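Local structure of myosin-17 (Arabidopsis thaliana, 7KFL) at residues 38-43 with 51-56; 82-87 with 153-158. The protein is a class XI plant myosin, an actin-based motor whose globular, cargo-binding tail probably recognises cargo for transport along actin filaments. All blocks are in the same frame, centred on the assembly; numbering follows the deposited sequence.

Both interactions are apolar and largely buried, and both belong to the helical bundle of the globular tail, their centres about 12 Å apart. Interaction 1 closes first along the chain, joining helix 31-43 to its successor, helix 53-65, across a short loop; interaction 2 is longer-range, bringing helix 71-89 against helix 150-186. The two meet where Phe54 CD1 lies 3.3 Å from Phe155 CG, the ring planes inclined by about 35°. Their chemistry differs in detail: 38-43 with 51-56 is carried by methyl groups and aromatic carbons, whereas 82-87 with 153-158 also sets a leucine methyl against a backbone carbonyl and has a lysine at its margin.

Interaction 1. Residues 38-43 with 51-56; sequences KCLLHW and TSVFDR
An antiparallel helical hairpin of the globular tail, helices 31-43 and 53-65 joined by a short loop, is packed here through Leu40, which reaches from the last turns of helix 31-43 to Val53 and Phe54 in the first turn of helix 53-65. The evidence for Leu40 as the hub is that its two methyls serve different partners. CD2 lies 3.5 Å from Val53 CG2 and 3.9 Å from Val53 CG1, so it meets both branches of the valine; CD1 stands 3.7 Å from Phe54 CE1, approaching that ring obliquely. The backbones stay well apart, with the CA atoms of Leu40 and Val53 8.3 Å from each other, and the gap is spanned by side chains alone.

Val53 is shared. With chi1 at 65°, CG1 sits between the backbone N and the carbonyl carbon while CG2 is anti to the N, and CG2 thereby reaches Leu40 and also the rim of Trp43, whose CZ3 is 4.1 Å away. The methyl lies near the indole plane, an edge contact looser than that with Leu40. Within 51-56, Val53 CG1 stands 3.8 Å above the centre of the Phe54 ring, so one face of the phenylalanine rests on its neighbour. Thr51 OG1 caps the start of the helix, accepting a weak though nearly straight bond (173°) from Val53 N.

Around this apolar centre, Cys39 and Trp43 touch helix 4-20 through Leu15 and Asn11, and Arg56 reaches the same helix by a salt bridge to Asp13. Lys38 NZ hydrogen-bonds to the backbone carbonyl oxygens of Leu137 and Lys139. Phe54 continues onto Pro151, Ala152 and Phe155, joining this hairpin to the start of helix 150-186.

Interaction 2. Residues 82-87 with 153-158; sequences ATLLLL and LLFKQQ
Leu85 makes the closer approach, its CD2 lying 3.5 Å from the carbonyl oxygen of Lys156 on the backbone of helix 150-186. The backbones also come nearest here: the CA atoms of Leu85 and Lys156 are 6.7 Å apart. Leu85 carries CG beside its backbone N, anti to the carbonyl carbon (chi1 -84°), and the branch extends from there toward the other helix. The carbonyl that CD2 meets has a polar partner in Thr160, whose OG1 is hydrogen-bonded to Lys156 O.

One residue earlier, Leu84 CD2 meets Phe155 CZ at 4.2 Å. The methyl sits near the plane of the ring, at its edge, and the two side chains run at about a right angle. This pair belongs to the packing of an all-helical bundle in which several helices share one apolar core: Leu84 also rests on Ala33 and Ile36 of helix 31-43, while Phe155 lies against Ile57 and Ile58 of helix 53-65. Farther along helix 150-186, Leu159 touches both leucines, and Leu163 adds to the packing of Leu85.

The looser, more open side is the side chain of Lys156, a partly exposed residue. Its CG remains 4.3 Å from Leu85 CD2, and only the aliphatic base of the side chain borders the leucine, the amine NZ lying well beyond.

Interaction 1. Residues 38-43 with 51-56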
loop_
_atom_site.group_PDB
_atom_site.type_symbol
_atom_site.label_atom_id
_atom_site.label_comp_id
_atom_site.label_asym_id
_atom_site.label_seq_id
_atom_site.Cartn_x
_atom_site.Cartn_y
_atom_site.Cartn_z
ATOM N N LYS A 38 24.131 8.943 14.618
ATOM C CA LYS A 38 25.229 9.043 15.619
ATOM C C LYS A 38 26.288 10.048 15.152
ATOM O O LYS A 38 26.717 10.868 15.987
ATOM C CB LYS A 38 25.832 7.663 15.884
ATOM C CG LYS A 38 24.946 6.753 16.717
ATOM C CD LYS A 38 25.637 5.507 17.198
ATOM C CE LYS A 38 24.816 4.760 18.225
ATOM N NZ LYS A 38 25.309 3.376 18.398
ATOM N N CYS A 39 26.696 9.985 13.880
ATOM C CA CYS A 39 27.617 10.964 13.241
ATOM C C CYS A 39 27.083 12.387 13.442
ATOM O O CYS A 39 27.851 13.246 13.922
ATOM C CB CYS A 39 27.786 10.687 11.752
ATOM S SG CYS A 39 28.694 9.160 11.407
ATOM N N LEU A 40 25.813 12.616 13.098
ATOM C CA LEU A 40 25.143 13.940 13.194
ATOM C C LEU A 40 25.094 14.379 14.662
ATOM O O LEU A 40 25.227 15.595 14.921
ATOM C CB LEU A 40 23.735 13.849 12.594
ATOM C CG LEU A 40 23.652 13.494 11.107
ATOM C CD1 LEU A 40 22.205 13.500 10.639
ATOM C CD2 LEU A 40 24.489 14.436 10.252
ATOM N N LEU A 41 24.911 13.425 15.580
ATOM C CA LEU A 41 24.870 13.670 17.048
ATOM C C LEU A 41 26.290 13.975 17.542
ATOM O O LEU A 41 26.447 14.915 18.349
ATOM C CB LEU A 41 24.274 12.442 17.745
ATOM C CG LEU A 41 23.542 12.711 19.059
ATOM C CD1 LEU A 41 22.295 13.556 18.834
ATOM C CD2 LEU A 41 23.175 11.404 19.745
ATOM N N HIS A 42 27.281 13.221 17.051
ATOM C CA HIS A 42 28.729 13.377 17.362
ATOM C C HIS A 42 29.208 14.761 16.906
ATOM O O HIS A 42 29.772 15.495 17.745
ATOM C CB HIS A 42 29.533 12.235 16.716
ATOM C CG HIS A 42 30.989 12.242 17.048
ATOM N ND1 HIS A 42 31.458 11.996 18.326
ATOM C CD2 HIS A 42 32.080 12.448 16.277
ATOM C CE1 HIS A 42 32.774 12.061 18.328
ATOM N NE2 HIS A 42 33.180 12.335 17.082
ATOM N N TRP A 43 28.966 15.107 15.637
ATOM C CA TRP A 43 29.418 16.371 14.992
ATOM C C TRP A 43 28.555 17.560 15.440
ATOM O O TRP A 43 28.961 18.707 15.165
ATOM C CB TRP A 43 29.400 16.236 13.463
ATOM C CG TRP A 43 30.261 15.135 12.924
ATOM C CD1 TRP A 43 31.427 14.662 13.454
ATOM C CD2 TRP A 43 30.036 14.382 11.719
ATOM N NE1 TRP A 43 31.934 13.659 12.672
ATOM C CE2 TRP A 43 31.104 13.467 11.599
ATOM C CE3 TRP A 43 29.039 14.386 10.736
ATOM C CZ2 TRP A 43 31.197 12.569 10.537
ATOM C CZ3 TRP A 43 29.133 13.501 9.684
ATOM C CH2 TRP A 43 30.199 12.605 9.588
ATOM N N THR A 51 25.287 23.631 6.740
ATOM C CA THR A 51 26.065 22.384 6.496
ATOM C C THR A 51 25.505 21.650 5.273
ATOM O O THR A 51 24.294 21.782 5.012
ATOM C CB THR A 51 26.060 21.458 7.721
ATOM O OG1 THR A 51 26.827 20.295 7.406
ATOM C CG2 THR A 51 24.672 21.040 8.156
ATOM N N SER A 52 26.360 20.883 4.588
ATOM C CA SER A 52 26.043 20.099 3.364
ATOM C C SER A 52 25.699 18.645 3.717
ATOM O O SER A 52 25.223 17.927 2.820
ATOM C CB SER A 52 27.187 20.151 2.383
ATOM O OG SER A 52 27.254 21.418 1.744
ATOM N N VAL A 53 25.936 18.226 4.966
ATOM C CA VAL A 53 25.810 16.804 5.411
ATOM C C VAL A 53 24.411 16.282 5.061
ATOM O O VAL A 53 24.323 15.178 4.491
ATOM C CB VAL A 53 26.125 16.632 6.911
ATOM C CG1 VAL A 53 25.130 17.349 7.812
ATOM C CG2 VAL A 53 26.227 15.162 7.292
ATOM N N PHE A 54 23.365 17.053 5.371
ATOM C CA PHE A 54 21.943 16.656 5.196
ATOM C C PHE A 54 21.636 16.484 3.703
ATOM O O PHE A 54 21.054 15.451 3.334
ATOM C CB PHE A 54 21.018 17.684 5.847
ATOM C CG PHE A 54 21.196 17.820 7.336
ATOM C CD1 PHE A 54 20.941 16.752 8.181
ATOM C CD2 PHE A 54 21.619 19.015 7.897
ATOM C CE1 PHE A 54 21.106 16.876 9.552
ATOM C CE2 PHE A 54 21.784 19.138 9.268
ATOM C CZ PHE A 54 21.526 18.068 10.093
ATOM N N ASP A 55 22.020 17.465 2.881
ATOM C CA ASP A 55 21.854 17.439 1.402
ATOM C C ASP A 55 22.470 16.154 0.837
ATOM O O ASP A 55 21.833 15.524 -0.030
ATOM C CB ASP A 55 22.493 18.662 0.735
ATOM C CG ASP A 55 21.638 19.916 0.768
ATOM O OD1 ASP A 55 20.445 19.810 1.126
ATOM O OD2 ASP A 55 22.170 20.990 0.427
ATOM N N ARG A 56 23.656 15.783 1.322
ATOM C CA ARG A 56 24.470 14.665 0.776
ATOM C C ARG A 56 23.842 13.323 1.162
ATOM O O ARG A 56 23.890 12.398 0.325
ATOM C CB ARG A 56 25.916 14.797 1.260
ATOM C CG ARG A 56 26.616 16.031 0.710
ATOM C CD ARG A 56 28.091 15.818 0.455
ATOM N NE ARG A 56 28.343 14.689 -0.431
ATOM C CZ ARG A 56 29.542 14.167 -0.668
ATOM N NH1 ARG A 56 30.617 14.672 -0.086
ATOM N NH2 ARG A 56 29.662 13.138 -1.488
#

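Interaction 2. Residues 82-87 with 153-158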
loop_
_atom_site.group_PDB
_atom_site.type_symbol
_atom_site.label_atom_id
_atom_site.label_comp_id
_atom_site.label_asym_id
_atom_site.label_seq_id
_atom_site.Cartn_x
_atom_site.Cartn_y
_atom_site.Cartn_z
ATOM N N ALA A 82 12.436 5.238 7.836
ATOM C CA ALA A 82 11.432 5.115 8.918
ATOM C C ALA A 82 12.131 5.212 10.280
ATOM O O ALA A 82 11.653 5.989 11.128
ATOM C CB ALA A 82 10.662 3.822 8.770
ATOM N N THR A 83 13.231 4.475 10.470
ATOM C CA THR A 83 14.000 4.422 11.745
ATOM C C THR A 83 14.698 5.769 11.981
ATOM O O THR A 83 14.671 6.241 13.136
ATOM C CB THR A 83 14.989 3.249 11.767
ATOM O OG1 THR A 83 14.260 2.059 11.470
ATOM C CG2 THR A 83 15.692 3.091 13.099
ATOM N N LEU A 84 15.293 6.368 10.942
ATOM C CA LEU A 84 15.995 7.674 11.059
ATOM C C LEU A 84 14.987 8.763 11.446
ATOM O O LEU A 84 15.300 9.547 12.362
ATOM C CB LEU A 84 16.710 8.025 9.750
ATOM C CG LEU A 84 17.550 9.303 9.792
ATOM C CD1 LEU A 84 18.341 9.418 11.092
ATOM C CD2 LEU A 84 18.493 9.372 8.597
ATOM N N LEU A 85 13.829 8.804 10.775
ATOM C CA LEU A 85 12.751 9.797 11.035
ATOM C C LEU A 85 12.207 9.614 12.459
ATOM O O LEU A 85 11.913 10.638 13.105
ATOM C CB LEU A 85 11.643 9.646 9.988
ATOM C CG LEU A 85 11.893 10.386 8.675
ATOM C CD1 LEU A 85 11.004 9.849 7.566
ATOM C CD2 LEU A 85 11.690 11.885 8.847
ATOM N N LEU A 86 12.085 8.366 12.922
ATOM C CA LEU A 86 11.637 8.019 14.300
ATOM C C LEU A 86 12.589 8.669 15.313
ATOM O O LEU A 86 12.093 9.272 16.285
ATOM C CB LEU A 86 11.597 6.489 14.441
ATOM C CG LEU A 86 11.086 5.908 15.765
ATOM C CD1 LEU A 86 12.233 5.446 16.651
ATOM C CD2 LEU A 86 10.186 6.874 16.518
ATOM N N LEU A 87 13.902 8.581 15.072
ATOM C CA LEU A 87 14.958 9.176 15.936
ATOM C C LEU A 87 14.857 10.704 15.871
ATOM O O LEU A 87 14.820 11.334 16.948
ATOM C CB LEU A 87 16.337 8.691 15.473
ATOM C CG LEU A 87 16.580 7.185 15.559
ATOM C CD1 LEU A 87 17.758 6.774 14.689
ATOM C CD2 LEU A 87 16.800 6.747 16.999
ATOM N N LEU A 153 15.913 20.958 10.391
ATOM C CA LEU A 153 14.425 20.955 10.297
ATOM C C LEU A 153 14.006 20.718 8.842
ATOM O O LEU A 153 12.992 20.017 8.633
ATOM C CB LEU A 153 13.868 22.284 10.820
ATOM C CG LEU A 153 14.126 22.577 12.297
ATOM C CD1 LEU A 153 13.677 23.986 12.650
ATOM C CD2 LEU A 153 13.436 21.558 13.194
ATOM N N LEU A 154 14.754 21.280 7.885
ATOM C CA LEU A 154 14.539 21.070 6.427
ATOM C C LEU A 154 14.800 19.600 6.087
ATOM O O LEU A 154 14.070 19.054 5.236
ATOM C CB LEU A 154 15.473 21.983 5.626
ATOM C CG LEU A 154 15.335 21.891 4.105
ATOM C CD1 LEU A 154 13.973 22.393 3.652
ATOM C CD2 LEU A 154 16.443 22.660 3.404
ATOM N N PHE A 155 15.811 18.998 6.721
ATOM C CA PHE A 155 16.246 17.595 6.484
ATOM C C PHE A 155 15.135 16.626 6.904
ATOM O O PHE A 155 14.842 15.692 6.131
ATOM C CB PHE A 155 17.544 17.285 7.231
ATOM C CG PHE A 155 17.973 15.844 7.135
ATOM C CD1 PHE A 155 18.347 15.296 5.917
ATOM C CD2 PHE A 155 17.994 15.030 8.259
ATOM C CE1 PHE A 155 18.737 13.968 5.827
ATOM C CE2 PHE A 155 18.386 13.705 8.166
ATOM C CZ PHE A 155 18.756 13.175 6.953
ATOM N N LYS A 156 14.549 16.827 8.090
ATOM C CA LYS A 156 13.418 16.005 8.602
ATOM C C LYS A 156 12.268 16.063 7.589
ATOM O O LYS A 156 11.693 15.007 7.283
ATOM C CB LYS A 156 12.972 16.489 9.986
ATOM C CG LYS A 156 11.703 15.832 10.512
ATOM C CD LYS A 156 11.567 15.887 12.017
ATOM C CE LYS A 156 10.131 15.791 12.484
ATOM N NZ LYS A 156 9.417 17.082 12.328
ATOM N N GLN A 157 11.969 17.262 7.082
ATOM C CA GLN A 157 10.911 17.523 6.072
ATOM C C GLN A 157 11.277 16.831 4.751
ATOM O O GLN A 157 10.391 16.173 4.172
ATOM C CB GLN A 157 10.733 19.033 5.914
ATOM C CG GLN A 157 9.879 19.443 4.725
ATOM C CD GLN A 157 9.707 20.941 4.684
ATOM O OE1 GLN A 157 9.381 21.572 5.691
ATOM N NE2 GLN A 157 9.935 21.527 3.518
ATOM N N GLN A 158 12.525 16.972 4.293
ATOM C CA GLN A 158 13.025 16.349 3.036
ATOM C C GLN A 158 13.039 14.820 3.182
ATOM O O GLN A 158 12.638 14.133 2.218
ATOM C CB GLN A 158 14.411 16.887 2.673
ATOM C CG GLN A 158 14.375 18.266 2.027
ATOM C CD GLN A 158 15.740 18.767 1.621
ATOM O OE1 GLN A 158 16.745 18.074 1.745
ATOM N NE2 GLN A 158 15.785 19.989 1.120
#